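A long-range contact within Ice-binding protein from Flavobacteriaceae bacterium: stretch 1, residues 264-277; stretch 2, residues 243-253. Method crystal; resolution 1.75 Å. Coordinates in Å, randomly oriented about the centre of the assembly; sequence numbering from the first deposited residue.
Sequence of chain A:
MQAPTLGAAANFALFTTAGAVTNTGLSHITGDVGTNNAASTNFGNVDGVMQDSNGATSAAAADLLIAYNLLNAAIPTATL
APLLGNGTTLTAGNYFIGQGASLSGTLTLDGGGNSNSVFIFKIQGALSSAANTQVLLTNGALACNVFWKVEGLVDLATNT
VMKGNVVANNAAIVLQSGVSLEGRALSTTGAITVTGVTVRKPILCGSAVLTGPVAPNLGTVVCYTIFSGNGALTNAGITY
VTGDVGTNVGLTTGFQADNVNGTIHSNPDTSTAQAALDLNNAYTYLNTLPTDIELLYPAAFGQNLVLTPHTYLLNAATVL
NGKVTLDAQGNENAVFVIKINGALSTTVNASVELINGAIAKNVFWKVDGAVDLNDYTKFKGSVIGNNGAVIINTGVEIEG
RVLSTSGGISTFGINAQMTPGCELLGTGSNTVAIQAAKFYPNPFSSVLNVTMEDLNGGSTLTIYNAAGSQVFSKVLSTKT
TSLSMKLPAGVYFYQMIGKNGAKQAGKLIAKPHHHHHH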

# COMPACT_ATOMS: atom_id res chain seq x y z
N ILE A 264 20.11 -30.45 2.77
CA ILE A 264 19.97 -30.53 1.30
C ILE A 264 19.41 -31.91 0.98
O ILE A 264 20.03 -32.93 1.38
CB ILE A 264 21.33 -30.38 0.59
CG1 ILE A 264 21.95 -29.00 0.86
CG2 ILE A 264 21.22 -30.67 -0.92
CD1 ILE A 264 23.48 -28.99 0.61
N HIS A 265 18.27 -31.96 0.30
CA HIS A 265 17.70 -33.22 -0.13
C HIS A 265 18.19 -33.42 -1.55
O HIS A 265 17.61 -32.83 -2.49
CB HIS A 265 16.17 -33.18 -0.02
CG HIS A 265 15.70 -32.86 1.37
ND1 HIS A 265 15.21 -33.83 2.23
CD2 HIS A 265 15.68 -31.70 2.06
CE1 HIS A 265 14.89 -33.27 3.38
NE2 HIS A 265 15.17 -31.97 3.31
N SER A 266 19.26 -34.20 -1.72
CA SER A 266 19.93 -34.32 -3.06
C SER A 266 19.03 -35.00 -4.09
O SER A 266 19.18 -34.80 -5.30
CB SER A 266 21.23 -35.14 -2.96
OG SER A 266 22.15 -34.38 -2.20
N ASN A 267 18.13 -35.85 -3.62
CA ASN A 267 17.10 -36.37 -4.49
C ASN A 267 15.80 -36.49 -3.71
O ASN A 267 15.79 -36.24 -2.50
CB ASN A 267 17.51 -37.71 -5.05
CG ASN A 267 18.37 -38.43 -4.10
OD1 ASN A 267 17.87 -38.93 -3.08
ND2 ASN A 267 19.68 -38.41 -4.35
N PRO A 268 14.72 -36.85 -4.39
CA PRO A 268 13.42 -36.84 -3.72
C PRO A 268 13.39 -37.87 -2.58
O PRO A 268 14.04 -38.94 -2.66
CB PRO A 268 12.44 -37.23 -4.84
CG PRO A 268 13.15 -36.85 -6.12
CD PRO A 268 14.62 -37.06 -5.85
N ASP A 269 12.67 -37.55 -1.51
CA ASP A 269 12.59 -38.45 -0.37
C ASP A 269 11.24 -38.25 0.31
O ASP A 269 10.37 -37.53 -0.23
CB ASP A 269 13.80 -38.23 0.57
CG ASP A 269 13.90 -36.79 1.08
OD1 ASP A 269 12.90 -36.05 1.10
OD2 ASP A 269 15.03 -36.38 1.42
N THR A 270 11.03 -38.86 1.47
CA THR A 270 9.72 -38.68 2.13
C THR A 270 9.42 -37.20 2.48
O THR A 270 8.24 -36.75 2.45
CB THR A 270 9.55 -39.60 3.35
OG1 THR A 270 10.48 -39.19 4.36
CG2 THR A 270 9.86 -41.00 2.96
N SER A 271 10.46 -36.47 2.86
CA SER A 271 10.32 -35.05 3.19
C SER A 271 9.92 -34.21 1.97
O SER A 271 9.03 -33.36 2.07
CB SER A 271 11.61 -34.50 3.82
OG SER A 271 11.52 -33.10 4.00
N THR A 272 10.58 -34.42 0.83
CA THR A 272 10.21 -33.67 -0.38
C THR A 272 8.79 -34.05 -0.84
O THR A 272 8.08 -33.21 -1.37
CB THR A 272 11.22 -33.82 -1.55
OG1 THR A 272 11.20 -35.17 -2.03
CG2 THR A 272 12.64 -33.41 -1.11
N ALA A 273 8.38 -35.32 -0.64
CA ALA A 273 7.04 -35.75 -1.04
C ALA A 273 5.98 -35.02 -0.22
O ALA A 273 4.97 -34.54 -0.78
CB ALA A 273 6.89 -37.28 -0.95
N GLN A 274 6.22 -34.90 1.09
CA GLN A 274 5.28 -34.23 1.99
C GLN A 274 5.26 -32.73 1.74
O GLN A 274 4.18 -32.09 1.77
CB GLN A 274 5.60 -34.53 3.47
CG GLN A 274 4.59 -33.90 4.45
CD GLN A 274 3.18 -34.47 4.30
OE1 GLN A 274 2.99 -35.66 4.12
NE2 GLN A 274 2.18 -33.60 4.39
N ALA A 275 6.45 -32.17 1.49
CA ALA A 275 6.54 -30.75 1.13
C ALA A 275 5.75 -30.47 -0.16
O ALA A 275 5.09 -29.43 -0.26
CB ALA A 275 7.98 -30.30 1.00
N ALA A 276 5.85 -31.34 -1.15
CA ALA A 276 5.13 -31.10 -2.43
C ALA A 276 3.61 -31.06 -2.21
O ALA A 276 2.91 -30.22 -2.80
CB ALA A 276 5.48 -32.18 -3.47
N LEU A 277 3.09 -31.96 -1.39
CA LEU A 277 1.64 -31.98 -1.08
C LEU A 277 1.24 -30.67 -0.39
O LEU A 277 0.24 -30.03 -0.74
CB LEU A 277 1.28 -33.19 -0.20
CG LEU A 277 1.41 -34.56 -0.89
CD1 LEU A 277 1.13 -35.71 0.08
CD2 LEU A 277 0.43 -34.69 -2.08
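Stretch 2 (243-253) GDVGTNVGLTT

Where a short strand leads through a loop into a helix, a neighbouring segment can follow all three, combining backbone and side-chain bonds. Residues 243-253 of this ice-binding protein illustrate the principle. They form an extended strand, 244-247, a turn through Asn-248, Val-249 and Gly-250, and a second extended piece at Thr-252 and Thr-253.

The contact opens in a weakly bonded strand, where Ile-264 pairs in parallel with Val-245, their CA atoms 5.1 Å apart. Both side chains lie on the same face of the sheet, and Ile-264 CG1 packs 3.7 Å from Val-245 CG2. At His-265 the backbone N donates to Val-245 O (2.9 Å, nearly linear), while the ring bridges two carboxylates: NE2 donates to Asp-244 OD2 at 2.8 Å, and ND1 to Asp-269 OD2 at 2.7 Å. Gly-246 runs alongside, with CA 4.8 Å from His-265 CA; a CB there would come 3.0 Å from His-265 CB, a clash. A water fills the adjoining gap, donating to His-265 O and accepting from Thr-247 N and Thr-252 OG1.

Past His-265 the nearest partner changes from the first extended piece to the second, and Thr-252 N donates to Ser-266 O at 2.9 Å. Asn-267 then touches Leu-251, CB to CD2 at 4.1 Å. Pro-268 rests on the turn, its CG 3.3 Å from Asn-248 O and its CD 3.2 Å from Gly-250 O.

Asp-269 caps the helix: its OD1 accepts from Thr-272 N at 2.8 Å, and its own N donates to Thr-272 OG1, also at 2.8 Å. That hydroxyl in turn donates to Asn-248 OD1 at 2.7 Å, tying the turn to the first helical turn. One helical turn beyond Thr-272, Ala-276 CB lies 3.9 Å from Asn-248 ND2, so Asn-248 spans the end of the contact.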

# COMPACT_ATOMS: atom_id res chain seq x y z
N GLY A 243 17.55 -23.11 6.20
CA GLY A 243 16.36 -23.94 5.92
C GLY A 243 16.73 -25.01 4.91
O GLY A 243 17.90 -25.15 4.54
N ASP A 244 15.73 -25.81 4.50
CA ASP A 244 16.02 -26.98 3.64
C ASP A 244 15.91 -26.61 2.17
O ASP A 244 15.23 -25.64 1.82
CB ASP A 244 15.05 -28.13 3.93
CG ASP A 244 15.39 -28.94 5.19
OD1 ASP A 244 16.11 -28.45 6.09
OD2 ASP A 244 14.88 -30.08 5.34
N VAL A 245 16.56 -27.40 1.31
CA VAL A 245 16.43 -27.18 -0.13
C VAL A 245 16.18 -28.54 -0.77
O VAL A 245 16.65 -29.56 -0.26
CB VAL A 245 17.68 -26.49 -0.76
CG1 VAL A 245 17.91 -25.10 -0.15
CG2 VAL A 245 18.95 -27.36 -0.64
N GLY A 246 15.41 -28.58 -1.86
CA GLY A 246 15.30 -29.85 -2.58
C GLY A 246 14.25 -29.82 -3.67
O GLY A 246 13.53 -28.81 -3.82
N THR A 247 14.21 -30.89 -4.46
CA THR A 247 13.11 -31.10 -5.40
C THR A 247 12.45 -32.46 -5.17
O THR A 247 13.11 -33.44 -4.79
CB THR A 247 13.54 -30.94 -6.87
OG1 THR A 247 12.40 -31.15 -7.68
CG2 THR A 247 14.65 -31.94 -7.27
N ASN A 248 11.13 -32.51 -5.40
CA ASN A 248 10.43 -33.80 -5.38
C ASN A 248 10.50 -34.61 -6.69
O ASN A 248 10.10 -35.78 -6.72
CB ASN A 248 8.97 -33.68 -4.94
CG ASN A 248 8.44 -35.00 -4.38
OD1 ASN A 248 9.14 -35.68 -3.62
ND2 ASN A 248 7.25 -35.41 -4.82
N VAL A 249 10.98 -34.00 -7.78
CA VAL A 249 11.21 -34.76 -9.02
C VAL A 249 12.47 -34.23 -9.69
O VAL A 249 12.50 -33.07 -10.10
CB VAL A 249 10.04 -34.68 -10.04
CG1 VAL A 249 10.28 -35.66 -11.20
CG2 VAL A 249 8.69 -34.96 -9.39
N GLY A 250 13.49 -35.09 -9.81
CA GLY A 250 14.76 -34.68 -10.38
C GLY A 250 15.86 -34.68 -9.31
O GLY A 250 15.77 -35.41 -8.33
N LEU A 251 16.91 -33.91 -9.54
CA LEU A 251 18.06 -33.86 -8.65
C LEU A 251 18.32 -32.46 -8.13
O LEU A 251 18.08 -31.48 -8.83
CB LEU A 251 19.31 -34.33 -9.39
CG LEU A 251 19.20 -35.78 -9.87
CD1 LEU A 251 20.37 -36.15 -10.78
CD2 LEU A 251 19.11 -36.73 -8.68
N THR A 252 18.83 -32.36 -6.90
CA THR A 252 19.31 -31.09 -6.37
C THR A 252 20.83 -31.12 -6.39
O THR A 252 21.44 -32.04 -5.85
CB THR A 252 18.78 -30.89 -4.93
OG1 THR A 252 17.34 -30.81 -4.98
CG2 THR A 252 19.35 -29.61 -4.33
N THR A 253 21.46 -30.16 -7.07
CA THR A 253 22.96 -30.11 -7.09
C THR A 253 23.41 -28.68 -6.87
O THR A 253 22.63 -27.73 -6.99
CB THR A 253 23.56 -30.61 -8.44
OG1 THR A 253 23.18 -29.69 -9.49
CG2 THR A 253 23.08 -32.01 -8.79
O HOH W 1 15.96 -33.29 -4.56
O HOH W 2 9.35 -38.57 -3.19